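Local coordinates for putative ABC transporter, periplasmic binding protein, amino acid (Neisseria gonorrhoeae, PDB 2YJP) that binds L-cysteine as the solute receptor of a putative amino acid ABC transporter, and probably delivers it to the membrane permease, at residues Ala50-Gly55 with Lys90-Ser95; Leu146-Pro151 with Ala208-Asn213. The protein carries 1 engineered substitution. All blocks are in the same frame, centred on the assembly; numbering follows the deposited sequence.

Contact 1. Residues Ala50-Gly55 with Lys90-Ser95. With ZN (zinc ion), chain I.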
ATOM      1  N   ALA A  50       7.786 -25.464   2.771  1.00 35.13           N
ATOM      2  CA  ALA A  50       6.354 -25.791   2.694  1.00 35.12           C
ATOM      3  C   ALA A  50       5.725 -25.172   1.443  1.00 33.69           C
ATOM      4  O   ALA A  50       4.903 -25.781   0.799  1.00 33.97           O
ATOM      5  CB  ALA A  50       5.624 -25.349   3.932  1.00 34.67           C
ATOM      6  N   ILE A  51       6.132 -23.958   1.111  1.00 31.97           N
ATOM      7  CA  ILE A  51       5.623 -23.303  -0.057  1.00 30.14           C
ATOM      8  C   ILE A  51       6.122 -23.959  -1.336  1.00 31.36           C
ATOM      9  O   ILE A  51       5.360 -24.056  -2.293  1.00 30.86           O
ATOM     10  CB  ILE A  51       5.933 -21.805  -0.039  1.00 28.48           C
ATOM     11  CG1 ILE A  51       5.106 -21.094   1.066  1.00 26.09           C
ATOM     12  CG2 ILE A  51       5.647 -21.173  -1.437  1.00 26.06           C
ATOM     13  CD1 ILE A  51       5.700 -19.790   1.510  1.00 22.65           C
ATOM     14  N   LYS A  52       7.377 -24.420  -1.355  1.00 33.02           N
ATOM     15  CA  LYS A  52       7.922 -25.089  -2.554  1.00 34.66           C
ATOM     16  C   LYS A  52       7.083 -26.339  -2.788  1.00 36.81           C
ATOM     17  O   LYS A  52       6.802 -26.680  -3.920  1.00 37.56           O
ATOM     18  CB  LYS A  52       9.429 -25.410  -2.441  1.00 35.32           C
ATOM     19  CG  LYS A  52      10.334 -24.157  -2.531  1.00 34.77           C
ATOM     20  CD  LYS A  52      11.808 -24.514  -2.516  1.00 38.87           C
ATOM     21  CE  LYS A  52      12.633 -23.498  -3.319  1.00 40.24           C
ATOM     22  NZ  LYS A  52      14.092 -23.650  -3.019  1.00 45.16           N
ATOM     23  N   GLU A  53       6.607 -26.955  -1.703  1.00 38.10           N
ATOM     24  CA  GLU A  53       5.883 -28.211  -1.791  1.00 41.68           C
ATOM     25  C   GLU A  53       4.494 -28.014  -2.382  1.00 41.48           C
ATOM     26  O   GLU A  53       4.032 -28.785  -3.206  1.00 42.59           O
ATOM     27  CB  GLU A  53       5.763 -28.846  -0.418  1.00 43.43           C
ATOM     28  CG  GLU A  53       5.023 -30.158  -0.410  1.00 47.68           C
ATOM     29  CD  GLU A  53       5.388 -30.969   0.796  1.00 54.76           C
ATOM     30  OE1 GLU A  53       5.118 -30.527   1.940  1.00 57.03           O
ATOM     31  OE2 GLU A  53       5.980 -32.044   0.609  1.00 59.39           O
ATOM     32  N   LYS A  54       3.822 -26.972  -1.936  1.00 39.56           N
ATOM     33  CA  LYS A  54       2.572 -26.602  -2.570  1.00 39.25           C
ATOM     34  C   LYS A  54       2.695 -26.132  -4.016  1.00 37.71           C
ATOM     35  O   LYS A  54       1.726 -26.231  -4.739  1.00 38.10           O
ATOM     36  CB  LYS A  54       1.858 -25.527  -1.763  1.00 38.25           C
ATOM     37  CG  LYS A  54       1.266 -26.053  -0.430  1.00 42.11           C
ATOM     38  CD  LYS A  54       0.616 -24.928   0.380  1.00 42.14           C
ATOM     39  CE  LYS A  54       1.589 -24.430   1.459  1.00 44.86           C
ATOM     40  NZ  LYS A  54       1.428 -22.951   1.880  1.00 46.58           N
ATOM     41  N   GLY A  55       3.849 -25.609  -4.440  1.00 36.35           N
ATOM     42  CA  GLY A  55       4.005 -25.151  -5.820  1.00 35.17           C
ATOM     43  C   GLY A  55       3.360 -23.806  -6.151  1.00 34.06           C
ATOM     44  O   GLY A  55       3.310 -23.397  -7.331  1.00 34.35           O
ATOM     45  N   LYS A  90       8.898 -16.095  -9.164  1.00 25.87           N
ATOM     46  CA  LYS A  90       9.848 -16.603 -10.113  1.00 27.99           C
ATOM     47  C   LYS A  90      11.089 -17.191  -9.383  1.00 28.77           C
ATOM     48  O   LYS A  90      11.541 -18.299  -9.736  1.00 28.99           O
ATOM     49  CB  LYS A  90      10.260 -15.497 -11.099  1.00 27.86           C
ATOM     50  CG  LYS A  90      11.408 -15.907 -11.973  1.00 31.72           C
ATOM     51  CD  LYS A  90      11.549 -14.976 -13.147  1.00 36.23           C
ATOM     52  CE  LYS A  90      12.977 -14.859 -13.538  1.00 39.51           C
ATOM     53  NZ  LYS A  90      13.637 -16.097 -13.067  1.00 42.40           N
ATOM     54  N   ASP A  91      11.632 -16.469  -8.386  1.00 27.77           N
ATOM     55  CA  ASP A  91      12.848 -16.969  -7.704  1.00 29.33           C
ATOM     56  C   ASP A  91      12.515 -18.186  -6.853  1.00 29.55           C
ATOM     57  O   ASP A  91      13.273 -19.113  -6.787  1.00 30.31           O
ATOM     58  CB  ASP A  91      13.472 -15.887  -6.828  1.00 28.61           C
ATOM     59  CG  ASP A  91      14.152 -14.828  -7.624  1.00 30.65           C
ATOM     60  OD1 ASP A  91      14.598 -15.163  -8.739  1.00 35.13           O
ATOM     61  OD2 ASP A  91      14.230 -13.656  -7.155  1.00 32.13           O
ATOM     62  N   LEU A  92      11.359 -18.161  -6.200  1.00 28.67           N
ATOM     63  CA  LEU A  92      11.022 -19.195  -5.258  1.00 29.36           C
ATOM     64  C   LEU A  92      10.550 -20.472  -5.957  1.00 30.64           C
ATOM     65  O   LEU A  92      10.881 -21.575  -5.548  1.00 31.71           O
ATOM     66  CB  LEU A  92       9.924 -18.708  -4.321  1.00 28.46           C
ATOM     67  CG  LEU A  92       9.673 -19.687  -3.160  1.00 30.70           C
ATOM     68  CD1 LEU A  92      10.786 -19.689  -2.093  1.00 31.25           C
ATOM     69  CD2 LEU A  92       8.351 -19.429  -2.538  1.00 28.07           C
ATOM     70  N   LEU A  93       9.771 -20.295  -7.013  1.00 29.93           N
ATOM     71  CA  LEU A  93       8.998 -21.356  -7.596  1.00 31.01           C
ATOM     72  C   LEU A  93       9.355 -21.637  -9.035  1.00 31.87           C
ATOM     73  O   LEU A  93       8.975 -22.684  -9.552  1.00 34.02           O
ATOM     74  CB  LEU A  93       7.489 -21.055  -7.474  1.00 29.85           C
ATOM     75  CG  LEU A  93       7.064 -21.187  -6.016  1.00 29.56           C
ATOM     76  CD1 LEU A  93       6.179 -20.242  -5.604  1.00 25.98           C
ATOM     77  CD2 LEU A  93       6.491 -22.507  -5.621  1.00 31.68           C
ATOM     78  N   GLY A  94      10.070 -20.732  -9.687  1.00 31.37           N
ATOM     79  CA  GLY A  94      10.576 -21.016 -11.040  1.00 32.66           C
ATOM     80  C   GLY A  94       9.750 -20.293 -12.087  1.00 32.52           C
ATOM     81  O   GLY A  94      10.106 -20.262 -13.254  1.00 33.42           O
ATOM     82  N   SER A  95       8.646 -19.670 -11.666  1.00 30.91           N
ATOM     83  CA  SER A  95       7.780 -18.970 -12.622  1.00 31.35           C
ATOM     84  C   SER A  95       6.969 -17.847 -11.980  1.00 29.29           C
ATOM     85  O   SER A  95       6.359 -18.065 -10.945  1.00 29.12           O
ATOM     86  CB  SER A  95       6.850 -19.995 -13.320  1.00 32.10           C
ATOM     87  OG  SER A  95       5.743 -19.369 -13.945  1.00 32.95           O
TER
HETATM   88 ZN    ZN I1274       3.847 -32.447   2.855  1.00 85.58          ZN
HETATM   89  O   HOH W   1      14.564 -20.844  -4.361  1.00 49.80           O

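Contact 2. Residues Leu146-Pro151 with Ala208-Asn213. With CYS (cysteine), chain D.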
ATOM      1  N   LEU A 146       1.752  10.526   4.577  1.00 16.35           N
ATOM      2  CA  LEU A 146       0.364  10.816   4.373  1.00 15.47           C
ATOM      3  C   LEU A 146       0.137  12.208   3.796  1.00 15.76           C
ATOM      4  O   LEU A 146       0.933  13.154   3.992  1.00 15.90           O
ATOM      5  CB  LEU A 146      -0.418  10.654   5.691  1.00 15.21           C
ATOM      6  CG  LEU A 146      -0.322   9.251   6.375  1.00 16.25           C
ATOM      7  CD1 LEU A 146      -0.976   9.265   7.766  1.00 13.49           C
ATOM      8  CD2 LEU A 146      -0.867   8.158   5.413  1.00 13.78           C
ATOM      9  N   GLY A 147      -0.991  12.354   3.106  1.00 15.09           N
ATOM     10  CA  GLY A 147      -1.409  13.650   2.591  1.00 14.57           C
ATOM     11  C   GLY A 147      -2.904  13.748   2.667  1.00 14.15           C
ATOM     12  O   GLY A 147      -3.569  12.836   3.093  1.00 14.45           O
ATOM     13  N   VAL A 148      -3.444  14.901   2.317  1.00 15.11           N
ATOM     14  CA  VAL A 148      -4.910  15.062   2.317  1.00 14.57           C
ATOM     15  C   VAL A 148      -5.377  15.642   0.988  1.00 14.30           C
ATOM     16  O   VAL A 148      -4.800  16.641   0.532  1.00 13.08           O
ATOM     17  CB  VAL A 148      -5.347  16.019   3.463  1.00 15.57           C
ATOM     18  CG1 VAL A 148      -6.896  16.198   3.433  1.00 15.16           C
ATOM     19  CG2 VAL A 148      -4.852  15.469   4.780  1.00 13.98           C
ATOM     20  N   VAL A 149      -6.418  15.029   0.378  1.00 14.23           N
ATOM     21  CA  VAL A 149      -6.941  15.539  -0.893  1.00 12.84           C
ATOM     22  C   VAL A 149      -8.343  16.133  -0.686  1.00 14.50           C
ATOM     23  O   VAL A 149      -9.127  15.613   0.158  1.00 12.74           O
ATOM     24  CB  VAL A 149      -6.939  14.499  -1.998  1.00 13.86           C
ATOM     25  CG1 VAL A 149      -8.012  13.315  -1.757  1.00 10.56           C
ATOM     26  CG2 VAL A 149      -7.135  15.173  -3.361  1.00 12.13           C
ATOM     27  N   SER A 150      -8.629  17.232  -1.434  1.00 13.87           N
ATOM     28  CA  SER A 150      -9.888  17.951  -1.309  1.00 14.15           C
ATOM     29  C   SER A 150     -10.257  18.631  -2.623  1.00 15.08           C
ATOM     30  O   SER A 150      -9.397  18.868  -3.486  1.00 14.61           O
ATOM     31  CB  SER A 150      -9.765  19.010  -0.186  1.00 14.84           C
ATOM     32  OG  SER A 150      -8.654  19.906  -0.436  1.00 14.17           O
ATOM     33  N   PRO A 151     -11.542  18.991  -2.791  1.00 16.48           N
ATOM     34  CA  PRO A 151     -11.861  19.651  -4.074  1.00 17.92           C
ATOM     35  C   PRO A 151     -11.123  20.999  -4.234  1.00 19.04           C
ATOM     36  O   PRO A 151     -10.974  21.732  -3.240  1.00 20.18           O
ATOM     37  CB  PRO A 151     -13.411  19.859  -4.007  1.00 19.09           C
ATOM     38  CG  PRO A 151     -13.788  19.711  -2.552  1.00 18.67           C
ATOM     39  CD  PRO A 151     -12.733  18.782  -1.950  1.00 16.79           C
ATOM     40  N   ALA A 208     -12.901  16.212   2.467  1.00 18.50           N
ATOM     41  CA  ALA A 208     -11.536  15.810   2.167  1.00 16.86           C
ATOM     42  C   ALA A 208     -11.325  14.321   2.460  1.00 17.12           C
ATOM     43  O   ALA A 208     -12.141  13.679   3.142  1.00 17.51           O
ATOM     44  CB  ALA A 208     -10.547  16.623   3.000  1.00 16.50           C
ATOM     45  N   LEU A 209     -10.198  13.788   1.990  1.00 15.82           N
ATOM     46  CA  LEU A 209      -9.884  12.403   2.171  1.00 15.87           C
ATOM     47  C   LEU A 209      -8.387  12.281   2.429  1.00 15.48           C
ATOM     48  O   LEU A 209      -7.575  12.854   1.707  1.00 16.23           O
ATOM     49  CB  LEU A 209     -10.299  11.632   0.924  1.00 16.03           C
ATOM     50  CG  LEU A 209     -10.065  10.132   0.851  1.00 16.30           C
ATOM     51  CD1 LEU A 209     -10.818   9.486  -0.325  1.00 13.46           C
ATOM     52  CD2 LEU A 209      -8.526   9.788   0.778  1.00 13.12           C
ATOM     53  N   ALA A 210      -8.026  11.558   3.468  1.00 15.29           N
ATOM     54  CA  ALA A 210      -6.632  11.384   3.823  1.00 14.89           C
ATOM     55  C   ALA A 210      -6.157   9.963   3.502  1.00 14.53           C
ATOM     56  O   ALA A 210      -6.905   8.996   3.712  1.00 13.71           O
ATOM     57  CB  ALA A 210      -6.445  11.686   5.296  1.00 14.88           C
ATOM     58  N   HIS A 211      -4.917   9.859   3.025  1.00 14.22           N
ATOM     59  CA  HIS A 211      -4.316   8.569   2.593  1.00 14.14           C
ATOM     60  C   HIS A 211      -2.824   8.787   2.302  1.00 14.21           C
ATOM     61  O   HIS A 211      -2.313   9.912   2.456  1.00 14.13           O
ATOM     62  CB  HIS A 211      -4.989   8.083   1.274  1.00 13.37           C
ATOM     63  CG  HIS A 211      -5.194   6.602   1.205  1.00 15.81           C
ATOM     64  ND1 HIS A 211      -4.199   5.697   1.513  1.00 13.35           N
ATOM     65  CD2 HIS A 211      -6.275   5.868   0.855  1.00 14.55           C
ATOM     66  CE1 HIS A 211      -4.657   4.469   1.356  1.00 15.85           C
ATOM     67  NE2 HIS A 211      -5.914   4.546   0.954  1.00 16.32           N
ATOM     68  N   ASP A 212      -2.144   7.726   1.838  1.00 14.41           N
ATOM     69  CA  ASP A 212      -0.756   7.791   1.395  1.00 15.25           C
ATOM     70  C   ASP A 212      -0.690   8.892   0.347  1.00 15.13           C
ATOM     71  O   ASP A 212      -1.495   8.898  -0.576  1.00 15.29           O
ATOM     72  CB  ASP A 212      -0.301   6.421   0.763  1.00 14.19           C
ATOM     73  CG  ASP A 212      -0.049   5.332   1.810  1.00 17.57           C
ATOM     74  OD1 ASP A 212      -0.128   5.656   3.023  1.00 16.60           O
ATOM     75  OD2 ASP A 212       0.236   4.117   1.433  1.00 17.94           O
ATOM     76  N   ASN A 213       0.278   9.798   0.427  1.00 15.90           N
ATOM     77  CA  ASN A 213       0.291  10.897  -0.567  1.00 15.82           C
ATOM     78  C   ASN A 213       0.510  10.439  -2.011  1.00 16.01           C
ATOM     79  O   ASN A 213      -0.106  10.997  -2.946  1.00 15.84           O
ATOM     80  CB  ASN A 213       1.225  12.073  -0.197  1.00 16.38           C
ATOM     81  CG  ASN A 213       2.712  11.655   0.033  1.00 19.99           C
ATOM     82  OD1 ASN A 213       3.190  10.581  -0.395  1.00 21.76           O
ATOM     83  ND2 ASN A 213       3.454  12.559   0.703  1.00 18.76           N
TER
HETATM   84  N   CYS D 350       0.349   2.004   3.130  1.00 13.94           N
HETATM   85  CA  CYS D 350      -0.741   2.446   4.030  1.00 16.00           C
HETATM   86  C   CYS D 350      -1.010   1.373   5.087  1.00 15.80           C
HETATM   87  O   CYS D 350      -0.283   0.334   5.113  1.00 14.71           O
HETATM   88  CB  CYS D 350      -2.034   2.708   3.269  1.00 17.11           C
HETATM   89  SG  CYS D 350      -2.636   1.311   2.304  1.00 19.99           S
HETATM   90  OXT CYS D 350      -1.921   1.559   5.898  1.00 15.48           O

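Contact 1. Residues Ala50-Gly55 with Lys90-Ser95
Ile51 and Lys52 of helix 48-54 meet Leu92 and Leu93 of helix 80-93 in a small, largely apolar helix-end contact at the periphery of the protein; the centre of the contact lies about 24 Å from that of the chain. The inner part rests on Ile51, whose branch methyl CG2 lies anti to the backbone N and runs into Leu92 CD2 at 3.4 Å, tighter than usual for two carbons; the two side chains cross at about a right angle. Leu93 adds a second, looser contact to the same Ile51 CG2 through its CD1, at 4.3 Å, while its CD2 reaches Gly55, 3.4 Å from the carbonyl C. Both helices stop here at a glycine with positive phi, Gly55 and Gly94, and the chain leaving Gly55 soon enters strand 57-61, the middle strand of a parallel three-stranded sheet. This is the alternation of helices with parallel strands found in the lobes of periplasmic binding proteins, and Ile57 at the start of that strand touches both Ile51 and Leu93. Trp253 of helix 248-264 packs on Leu92, and Leu250 of the same helix on Ile51. Toward solvent the contact turns polar. The Lys52 chain bends at chi3 (149°) and passes its CE 3.4 Å from the Leu92 carbonyl O, and NZ then gives a hydrogen bond to a water at 3.1 Å. That water donates in turn to Asp91 O, 3.2 Å away, so the lysine is joined to the end of helix 80-93 through solvent. Glu53 takes no part in the packing; its chain, extended beyond CG, binds a zinc ion through OE1 at 2.5 Å.

Contact 2. Residues Leu146-Pro151 with Ala208-Asn213
Gly147 and His211 form one of two hydrogen-bonded pairs that zip strand 142-151 against strand 208-212, antiparallel; the N-to-C directions of the two short segments differ by 154°. Gly147 N donates to His211 O at 2.9 Å, and the return bond from His211 N to Gly147 O is longer, 3.3 Å. Val149 and Leu209 close the second pair, each N donating to the other's O at 2.8 Å. Between them, CA-H groups supplement these bonds: Ala210 CA faces Gly147 O, and Val148 CA faces Leu209 O.

Apolar contacts clothe both faces. On one, Val148 spreads its two methyls, CG1 to Ala208 CB at 3.7 Å and CG2 to Ala210 CB. On the other, Val149 runs alongside Leu209, both directed to the same face; chi1 of 69° places Val149 CG1 between backbone N and carbonyl carbon, where it meets Leu209 CB.

The polar end belongs to the cysteine pocket. Asp212 OD2 accepts a hydrogen bond from the ligand's N at 2.7 Å and also forms a salt bridge with Lys65, while Leu146 CD2 lies 3.5 Å from Asp212 OD1. The His211 ring turns its edge to the ligand, with CE1 3.7 Å from cysteine CB and SG in the ring plane. Its rotation is fixed at both nitrogens: ND1 accepts from Asp212 N, and NE2 is bonded to Asn194 OD1.

Strand 142-151 also pairs with strand 226-230, and strand 208-212 with 166-170, so both are interior to the mixed sheet. Helix 194-202 packs on Val149 and Leu209, whereas helix 174-182 touches Leu146 and Ala210.

Contact 1 closes before contact 2 opens along the chain, and the two lie on opposite sides of its centre, with centres about 39 Å apart and nearest atoms about 24 Å apart. They share no helix, strand or sheet. Contact 1 sits beside the parallel sheet containing strand 57-61, whereas contact 2 is built into the mixed sheet of strands 142-151 and 208-212. This fits the two-lobed design of family 3 solute-binding proteins, in which the ligand lies between the lobes: contact 2 supplies His211 and Asp212 to the cysteine pocket, while contact 1 packs helix ends far from it, near the outer tip of the other lobe.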